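Local coordinates for Glyco_hydro_cc domain-containing protein (Cryptococcus neoformans, PDB 6UBC) that probably binds beta-1,3-glucan oligosaccharides, as a subgroup VII member of glycoside hydrolase family 128, at residues G195-N200 with G305-S310; C314-E319 with L341-N346; N346-V351 with I393-A398. All blocks are in the same frame, centred on the assembly; numbering follows the deposited sequence.

Overall arrangement
Three contacts follow one another along an eight-stranded beta/alpha barrel of the TIM type; none nests in or crosses another. Contact 1 comes first, joining the loop ahead of strand 204-207 to strand 307-309 and so closing a loop of 104 residues that takes in the first strands of the barrel. After a short gap the same strand's outgoing loop begins contact 2, which spans 21 residues to reach strand 339-345, on the opposite side of the chain's centre from contact 1. Contact 3 starts at N346, shared with contact 2, and returns after 41 residues to pack helix 348-362 on helix 386-402. Contacts 2 and 3 also touch, with centres about 13 Å apart.

Contact 1 of 3, residues G195-N200 with G305-S310; sequences GSYTPN and GSILIS
I307 presents its outermost methyl to the loop residues G195 to Y197, an example of how one buried strand side chain can pack against a loop with no regular structure, here the loop ahead of strand 204-207. Its CD1 lies 3.6 Å from the carbonyl O of G195, while a second carbonyl, that of S196, is somewhat farther off. The same methyl meets the tyrosine at the ring edge, near the ring plane: I307 CD1 is 3.9 Å from Y197 CD1. I307 CG1 extends the contact to Y197 CE1 at 4.0 Å, with CG2 close behind. With CG1 beside the backbone N and the chain then stretched out (chi2 160°), I307 carries CD1 out to the loop, and this small apolar patch is the tight part of the contact.

Packing becomes loose beyond it. No direct hydrogen bond joins the two segments, and the nearest CA atoms, those of G195 and I307, are 7.6 Å apart. A water occupies part of this separation, donating to G305 O at 2.8 Å but only weakly accepting from G195 N. S196, exposed, turns its CB away from the strand; its OG accepts from the backbone N of T198 at 3.3 Å, making an ST turn that shapes the loop from within.

The surroundings place this loop across the amino-terminal end of the barrel. S196 O receives a hydrogen bond from Y268 on strand 268-270, Y197 O one from W367 on strand 366-375, and T198 OG1 bonds to the backbone of Q407 on strand 406-411, while I307 itself pairs with strand 268-270.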
loop_
_atom_site.group_PDB
_atom_site.type_symbol
_atom_site.label_atom_id
_atom_site.label_comp_id
_atom_site.label_asym_id
_atom_site.label_seq_id
_atom_site.Cartn_x
_atom_site.Cartn_y
_atom_site.Cartn_z
ATOM N N GLY A 195 -4.062 -15.234 8.433
ATOM C CA GLY A 195 -4.651 -13.936 8.121
ATOM C C GLY A 195 -5.729 -14.073 7.079
ATOM O O GLY A 195 -5.651 -14.973 6.269
ATOM N N SER A 196 -6.697 -13.203 7.155
ATOM C CA SER A 196 -7.719 -12.922 6.147
ATOM C C SER A 196 -7.189 -11.845 5.168
ATOM O O SER A 196 -6.292 -10.988 5.527
ATOM C CB SER A 196 -8.959 -12.545 6.835
ATOM O OG SER A 196 -9.890 -11.888 5.949
ATOM N N TYR A 197 -7.787 -11.808 3.995
ATOM C CA TYR A 197 -7.422 -10.837 2.933
ATOM C C TYR A 197 -7.824 -9.434 3.404
ATOM O O TYR A 197 -7.189 -8.477 2.957
ATOM C CB TYR A 197 -8.043 -11.240 1.608
ATOM C CG TYR A 197 -7.244 -12.289 0.867
ATOM C CD1 TYR A 197 -6.223 -13.005 1.474
ATOM C CD2 TYR A 197 -7.479 -12.516 -0.467
ATOM C CE1 TYR A 197 -5.489 -13.959 0.766
ATOM C CE2 TYR A 197 -6.810 -13.518 -1.157
ATOM C CZ TYR A 197 -5.793 -14.213 -0.552
ATOM O OH TYR A 197 -5.094 -15.164 -1.254
ATOM N N THR A 198 -8.876 -9.304 4.213
ATOM C CA THR A 198 -9.179 -8.072 4.966
ATOM C C THR A 198 -8.722 -8.259 6.405
ATOM O O THR A 198 -9.397 -8.966 7.162
ATOM C CB THR A 198 -10.659 -7.748 4.875
ATOM O OG1 THR A 198 -11.004 -7.531 3.514
ATOM C CG2 THR A 198 -11.027 -6.499 5.654
ATOM N N PRO A 199 -7.559 -7.716 6.828
ATOM C CA PRO A 199 -7.030 -8.014 8.164
ATOM C C PRO A 199 -8.025 -7.663 9.274
ATOM O O PRO A 199 -8.539 -6.517 9.308
ATOM C CB PRO A 199 -5.781 -7.157 8.239
ATOM C CG PRO A 199 -5.330 -7.099 6.757
ATOM C CD PRO A 199 -6.636 -6.891 6.008
ATOM N N ASN A 200 -8.334 -8.654 10.103
ATOM C CA ASN A 200 -9.177 -8.426 11.304
ATOM C C ASN A 200 -10.573 -7.953 10.877
ATOM O O ASN A 200 -11.322 -7.394 11.710
ATOM C CB ASN A 200 -8.496 -7.440 12.222
ATOM C CG ASN A 200 -7.166 -7.991 12.669
ATOM O OD1 ASN A 200 -7.143 -9.023 13.314
ATOM N ND2 ASN A 200 -6.055 -7.345 12.333
ATOM N N GLY A 305 2.801 -19.647 5.112
ATOM C CA GLY A 305 1.507 -19.030 5.403
ATOM C C GLY A 305 1.437 -17.537 5.081
ATOM O O GLY A 305 0.314 -16.972 5.208
ATOM N N SER A 306 2.526 -16.903 4.653
ATOM C CA SER A 306 2.523 -15.424 4.432
ATOM C C SER A 306 1.633 -15.130 3.225
ATOM O O SER A 306 1.702 -15.891 2.218
ATOM C CB SER A 306 3.906 -14.884 4.257
ATOM O OG SER A 306 4.672 -15.147 5.416
ATOM N N ILE A 307 0.773 -14.122 3.340
ATOM C CA ILE A 307 0.017 -13.572 2.188
ATOM C C ILE A 307 0.939 -12.605 1.410
ATOM O O ILE A 307 1.504 -11.667 2.061
ATOM C CB ILE A 307 -1.278 -12.901 2.662
ATOM C CG1 ILE A 307 -2.286 -13.913 3.191
ATOM C CG2 ILE A 307 -1.906 -12.098 1.567
ATOM C CD1 ILE A 307 -3.325 -13.299 4.082
ATOM N N LEU A 308 1.082 -12.797 0.087
ATOM C CA LEU A 308 2.004 -11.996 -0.749
ATOM C C LEU A 308 1.241 -10.898 -1.484
ATOM O O LEU A 308 0.290 -11.161 -2.225
ATOM C CB LEU A 308 2.730 -12.847 -1.746
ATOM C CG LEU A 308 3.500 -14.011 -1.130
ATOM C CD1 LEU A 308 4.373 -14.604 -2.204
ATOM C CD2 LEU A 308 4.321 -13.560 0.070
ATOM N N ILE A 309 1.656 -9.661 -1.227
ATOM C CA ILE A 309 1.087 -8.470 -1.882
ATOM C C ILE A 309 2.121 -7.977 -2.907
ATOM O O ILE A 309 3.280 -7.827 -2.585
ATOM C CB ILE A 309 0.710 -7.443 -0.823
ATOM C CG1 ILE A 309 -0.391 -8.037 0.068
ATOM C CG2 ILE A 309 0.295 -6.124 -1.419
ATOM C CD1 ILE A 309 -0.028 -8.007 1.541
ATOM N N SER A 310 1.682 -7.673 -4.110
ATOM C CA SER A 310 2.569 -7.396 -5.274
ATOM C C SER A 310 3.336 -6.100 -5.015
ATOM O O SER A 310 2.978 -5.300 -4.134
ATOM C CB SER A 310 1.765 -7.286 -6.543
ATOM O OG SER A 310 1.137 -6.036 -6.705
HETATM O O HOH W 1 -0.999 -15.119 6.846
#

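Contact 2 of 3, residues C314-E319 with L341-N346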
loop_
_atom_site.group_PDB
_atom_site.type_symbol
_atom_site.label_atom_id
_atom_site.label_comp_id
_atom_site.label_asym_id
_atom_site.label_seq_id
_atom_site.Cartn_x
_atom_site.Cartn_y
_atom_site.Cartn_z
ATOM N N CYS A 314 3.955 3.044 -9.583
ATOM C CA CYS A 314 3.760 4.522 -9.518
ATOM C C CYS A 314 2.941 4.962 -10.725
ATOM O O CYS A 314 2.279 5.975 -10.591
ATOM C CB CYS A 314 5.075 5.291 -9.435
ATOM S SG CYS A 314 6.037 5.113 -10.945
ATOM N N HIS A 315 2.978 4.228 -11.841
ATOM C CA HIS A 315 2.327 4.647 -13.121
ATOM C C HIS A 315 0.819 4.379 -13.076
ATOM O O HIS A 315 0.163 4.716 -14.055
ATOM C CB HIS A 315 3.007 4.073 -14.334
ATOM C CG HIS A 315 4.349 4.649 -14.607
ATOM N ND1 HIS A 315 5.516 4.091 -14.099
ATOM C CD2 HIS A 315 4.707 5.759 -15.333
ATOM C CE1 HIS A 315 6.548 4.844 -14.510
ATOM N NE2 HIS A 315 6.094 5.831 -15.320
ATOM N N GLN A 316 0.292 3.770 -12.013
ATOM C CA GLN A 316 -1.171 3.569 -11.816
ATOM C C GLN A 316 -1.684 2.824 -13.064
ATOM O O GLN A 316 -1.028 1.862 -13.507
ATOM C CB GLN A 316 -1.859 4.926 -11.591
ATOM C CG GLN A 316 -1.291 5.658 -10.378
ATOM C CD GLN A 316 -2.155 6.833 -9.990
ATOM O OE1 GLN A 316 -3.295 6.624 -9.513
ATOM N NE2 GLN A 316 -1.604 8.034 -10.236
ATOM N N ALA A 317 -2.766 3.294 -13.684
ATOM C CA ALA A 317 -3.381 2.511 -14.772
ATOM C C ALA A 317 -2.558 2.678 -16.048
ATOM O O ALA A 317 -2.704 1.834 -16.957
ATOM C CB ALA A 317 -4.823 2.941 -14.910
ATOM N N ALA A 318 -1.646 3.641 -16.094
ATOM C CA ALA A 318 -0.739 3.771 -17.250
ATOM C C ALA A 318 0.308 2.633 -17.313
ATOM O O ALA A 318 1.122 2.560 -18.244
ATOM C CB ALA A 318 -0.087 5.142 -17.224
ATOM N N GLU A 319 0.314 1.777 -16.306
ATOM C CA GLU A 319 1.041 0.483 -16.351
ATOM C C GLU A 319 0.626 -0.289 -17.612
ATOM O O GLU A 319 1.418 -1.094 -18.095
ATOM C CB GLU A 319 0.699 -0.300 -15.091
ATOM C CG GLU A 319 0.808 -1.820 -15.259
ATOM C CD GLU A 319 2.205 -2.378 -15.542
ATOM O OE1 GLU A 319 3.214 -1.724 -15.116
ATOM O OE2 GLU A 319 2.275 -3.512 -16.138
ATOM N N LEU A 341 -2.071 -1.552 -5.254
ATOM C CA LEU A 341 -2.249 -0.282 -5.974
ATOM C C LEU A 341 -1.765 0.891 -5.109
ATOM O O LEU A 341 -1.996 0.902 -3.865
ATOM C CB LEU A 341 -3.731 -0.053 -6.306
ATOM C CG LEU A 341 -4.225 -0.700 -7.597
ATOM C CD1 LEU A 341 -3.983 -2.187 -7.608
ATOM C CD2 LEU A 341 -5.729 -0.372 -7.831
ATOM N N HIS A 342 -1.277 1.908 -5.812
ATOM C CA HIS A 342 -1.093 3.293 -5.320
ATOM C C HIS A 342 -2.064 4.111 -6.152
ATOM O O HIS A 342 -1.967 4.100 -7.390
ATOM C CB HIS A 342 0.381 3.725 -5.509
ATOM C CG HIS A 342 1.245 3.148 -4.448
ATOM N ND1 HIS A 342 2.569 3.462 -4.354
ATOM C CD2 HIS A 342 0.957 2.259 -3.489
ATOM C CE1 HIS A 342 3.064 2.757 -3.369
ATOM N NE2 HIS A 342 2.108 1.986 -2.795
ATOM N N ILE A 343 -2.980 4.802 -5.474
ATOM C CA ILE A 343 -3.977 5.622 -6.186
ATOM C C ILE A 343 -3.714 7.085 -5.868
ATOM O O ILE A 343 -3.872 7.485 -4.698
ATOM C CB ILE A 343 -5.383 5.167 -5.821
ATOM C CG1 ILE A 343 -5.593 3.719 -6.270
ATOM C CG2 ILE A 343 -6.433 6.041 -6.466
ATOM C CD1 ILE A 343 -6.999 3.193 -5.984
ATOM N N ASN A 344 -3.326 7.827 -6.892
ATOM C CA ASN A 344 -3.042 9.285 -6.757
ATOM C C ASN A 344 -3.934 9.944 -7.805
ATOM O O ASN A 344 -3.512 10.010 -8.962
ATOM C CB ASN A 344 -1.552 9.570 -6.919
ATOM C CG ASN A 344 -0.795 8.925 -5.761
ATOM O OD1 ASN A 344 -0.964 9.353 -4.635
ATOM N ND2 ASN A 344 0.120 8.015 -6.071
ATOM N N LYS A 345 -5.129 10.323 -7.367
ATOM C CA LYS A 345 -6.190 10.809 -8.257
ATOM C C LYS A 345 -6.932 11.924 -7.544
ATOM O O LYS A 345 -6.738 12.080 -6.355
ATOM C CB LYS A 345 -7.107 9.648 -8.623
ATOM C CG LYS A 345 -6.483 8.549 -9.483
ATOM C CD LYS A 345 -6.012 8.979 -10.873
ATOM C CE LYS A 345 -5.622 7.746 -11.634
ATOM N NZ LYS A 345 -5.153 8.041 -13.001
ATOM N N ASN A 346 -7.747 12.710 -8.276
ATOM C CA ASN A 346 -8.513 13.765 -7.612
ATOM C C ASN A 346 -10.002 13.621 -7.873
ATOM O O ASN A 346 -10.714 14.572 -7.552
ATOM C CB ASN A 346 -8.051 15.162 -7.995
ATOM C CG ASN A 346 -8.405 15.560 -9.410
ATOM O OD1 ASN A 346 -8.871 14.740 -10.198
ATOM N ND2 ASN A 346 -8.142 16.809 -9.740
HETATM O O HOH W 2 1.550 7.660 -8.527
HETATM O O HOH W 3 -3.277 6.253 -14.619
#
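Q316 reaches across to strand 339-345, its side-chain amide pairing with both the N-H and the C=O of N344. N344 N donates to Q316 OE1 at 2.9 Å, almost straight at 171°, although it arrives from above the carbonyl plane. In return Q316 NE2 donates to N344 O at 3.0 Å, and that acceptor lies nearly in the glutamine's amide plane. The two bonds fix the rotation of the amide. An extended chain (chi2 -168°) carries it along to N344, Q316 CG passing 3.4 Å from H342 O.

K345 comes from the opposite direction and lays its aliphatic part on the glutamine oxygen, K345 CE being 3.3 Å from Q316 OE1. Its ammonium looks elsewhere: NZ forms a salt bridge with D376 and donates to a water at 3.1 Å, which also accepts weakly from A317 N. A second water joins C314 O to N344 ND2, and Q316 O takes hydrogen bonds from Y358 OH and E319 N.

The backbones of I343 and K345 bond to strand 366-375, whereas that of N344 turns to Q316. The contact lies at the C-terminal end of strand 339-345, where TIM barrels usually carry their active or binding sites, probably here too. The loop 314-319, also tied by the C277-C314 disulfide, is thus held to this strand by directional polar bonds that satisfy the backbone N-H and C=O of N344.

Contact 3 of 3, residues N346-V351 with I393-A398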
loop_
_atom_site.group_PDB
_atom_site.type_symbol
_atom_site.label_atom_id
_atom_site.label_comp_id
_atom_site.label_asym_id
_atom_site.label_seq_id
_atom_site.Cartn_x
_atom_site.Cartn_y
_atom_site.Cartn_z
ATOM N N ASN A 346 -7.747 12.710 -8.276
ATOM C CA ASN A 346 -8.513 13.765 -7.612
ATOM C C ASN A 346 -10.002 13.621 -7.873
ATOM O O ASN A 346 -10.714 14.572 -7.552
ATOM C CB ASN A 346 -8.051 15.162 -7.995
ATOM C CG ASN A 346 -8.405 15.560 -9.410
ATOM O OD1 ASN A 346 -8.871 14.740 -10.198
ATOM N ND2 ASN A 346 -8.142 16.809 -9.740
ATOM N N SER A 347 -10.452 12.465 -8.305
ATOM C CA SER A 347 -11.866 12.180 -8.626
ATOM C C SER A 347 -12.107 10.671 -8.516
ATOM O O SER A 347 -11.152 9.855 -8.683
ATOM C CB SER A 347 -12.225 12.720 -9.998
ATOM O OG SER A 347 -11.774 11.899 -11.027
ATOM N N MET A 348 -13.314 10.302 -8.131
ATOM C CA MET A 348 -13.684 8.879 -8.025
ATOM C C MET A 348 -13.590 8.202 -9.401
ATOM O O MET A 348 -13.293 7.018 -9.416
ATOM C CB MET A 348 -15.062 8.745 -7.385
ATOM C CG MET A 348 -15.106 9.202 -5.902
ATOM S SD MET A 348 -13.765 8.508 -4.866
ATOM C CE MET A 348 -12.593 9.878 -4.850
ATOM N N ASP A 349 -13.807 8.910 -10.513
ATOM C CA ASP A 349 -13.623 8.331 -11.880
ATOM C C ASP A 349 -12.199 7.785 -12.055
ATOM O O ASP A 349 -12.044 6.656 -12.530
ATOM C CB ASP A 349 -13.904 9.339 -12.989
ATOM C CG ASP A 349 -15.388 9.580 -13.277
ATOM O OD1 ASP A 349 -16.248 8.844 -12.734
ATOM O OD2 ASP A 349 -15.684 10.544 -14.038
ATOM N N GLY A 350 -11.211 8.523 -11.579
ATOM C CA GLY A 350 -9.784 8.116 -11.660
ATOM C C GLY A 350 -9.496 6.933 -10.757
ATOM O O GLY A 350 -8.735 6.045 -11.153
ATOM N N VAL A 351 -10.055 6.953 -9.540
ATOM C CA VAL A 351 -9.937 5.842 -8.586
ATOM C C VAL A 351 -10.465 4.585 -9.298
ATOM O O VAL A 351 -9.831 3.547 -9.240
ATOM C CB VAL A 351 -10.689 6.141 -7.278
ATOM C CG1 VAL A 351 -10.618 4.951 -6.350
ATOM C CG2 VAL A 351 -10.155 7.414 -6.567
ATOM N N ILE A 393 -11.425 12.370 0.627
ATOM C CA ILE A 393 -11.202 11.320 1.655
ATOM C C ILE A 393 -12.563 10.656 1.919
ATOM O O ILE A 393 -12.627 9.420 1.983
ATOM C CB ILE A 393 -10.585 11.928 2.941
ATOM C CG1 ILE A 393 -9.118 12.354 2.741
ATOM C CG2 ILE A 393 -10.712 10.922 4.054
ATOM C CD1 ILE A 393 -8.604 13.341 3.780
ATOM N N ASN A 394 -13.614 11.446 2.088
ATOM C CA ASN A 394 -14.961 10.901 2.457
ATOM C C ASN A 394 -15.464 10.008 1.318
ATOM O O ASN A 394 -15.853 8.833 1.594
ATOM C CB ASN A 394 -15.921 12.039 2.767
ATOM C CG ASN A 394 -15.633 12.650 4.128
ATOM O OD1 ASN A 394 -15.349 11.930 5.097
ATOM N ND2 ASN A 394 -15.846 13.952 4.238
ATOM N N ASP A 395 -15.289 10.482 0.073
ATOM C CA ASP A 395 -15.720 9.783 -1.143
ATOM C C ASP A 395 -14.949 8.477 -1.302
ATOM O O ASP A 395 -15.555 7.448 -1.671
ATOM C CB ASP A 395 -15.573 10.625 -2.401
ATOM C CG ASP A 395 -16.593 11.754 -2.589
ATOM O OD1 ASP A 395 -17.568 11.785 -1.854
ATOM O OD2 ASP A 395 -16.377 12.586 -3.475
ATOM N N ILE A 396 -13.623 8.501 -1.172
ATOM C CA ILE A 396 -12.803 7.327 -1.516
ATOM C C ILE A 396 -13.028 6.254 -0.440
ATOM O O ILE A 396 -13.012 5.032 -0.753
ATOM C CB ILE A 396 -11.305 7.711 -1.737
ATOM C CG1 ILE A 396 -10.668 6.658 -2.652
ATOM C CG2 ILE A 396 -10.528 7.898 -0.439
ATOM C CD1 ILE A 396 -9.215 6.945 -3.026
ATOM N N VAL A 397 -13.194 6.655 0.813
ATOM C CA VAL A 397 -13.427 5.660 1.902
ATOM C C VAL A 397 -14.763 4.942 1.655
ATOM O O VAL A 397 -14.764 3.677 1.654
ATOM C CB VAL A 397 -13.330 6.309 3.281
ATOM C CG1 VAL A 397 -13.935 5.376 4.348
ATOM C CG2 VAL A 397 -11.878 6.699 3.618
ATOM N N ALA A 398 -15.812 5.676 1.286
ATOM C CA ALA A 398 -17.111 5.085 0.893
ATOM C C ALA A 398 -17.000 4.150 -0.313
ATOM O O ALA A 398 -17.561 3.013 -0.244
ATOM C CB ALA A 398 -18.111 6.164 0.659
#
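M348 and I396 have the nearest CA atoms across the contact, 6.7 Å apart, where the first turn of helix 348-362 meets the middle of helix 386-402. M348 does most of the reaching. Its chain bends twice, at chi2 (-49°) and chi3 (99°), which curls the thioether over the partner helix: SD settles 3.7 Å from I396 CA and equally close to I396 N, against backbone as much as side chain. The terminal CE then lies 4.0 Å from I396 CB, the two side chains running at about a right angle. M348 CG is 3.8 Å from D395 CB, so the aspartate takes part through its methylene.

One turn farther along, V351 meets the end of I396. Its CG2 touches I396 CD1 at 3.7 Å, and its CG1 packs more loosely on the same branch. I396 carries CG1 anti to its backbone N (chi1 -155°), extending the ethyl arm to both valine methyls. Before this turn S347 occupies the N-cap position, and its carbonyl O receives the V351 N-H at 3.2 Å.

The two helices follow successive strands of the barrel, 339-345 and 366-375, and are neighbours in its outer ring. I396 also rests on F371 of the inner strand, while F392 and L399 of helix 386-402 also touch M348, and L399 touches V351. No hydrogen bond or salt bridge crosses between the segments: their cohesion rests on van der Waals fit, with a flexible thioether moulded to a helix backbone beside branched aliphatic groups.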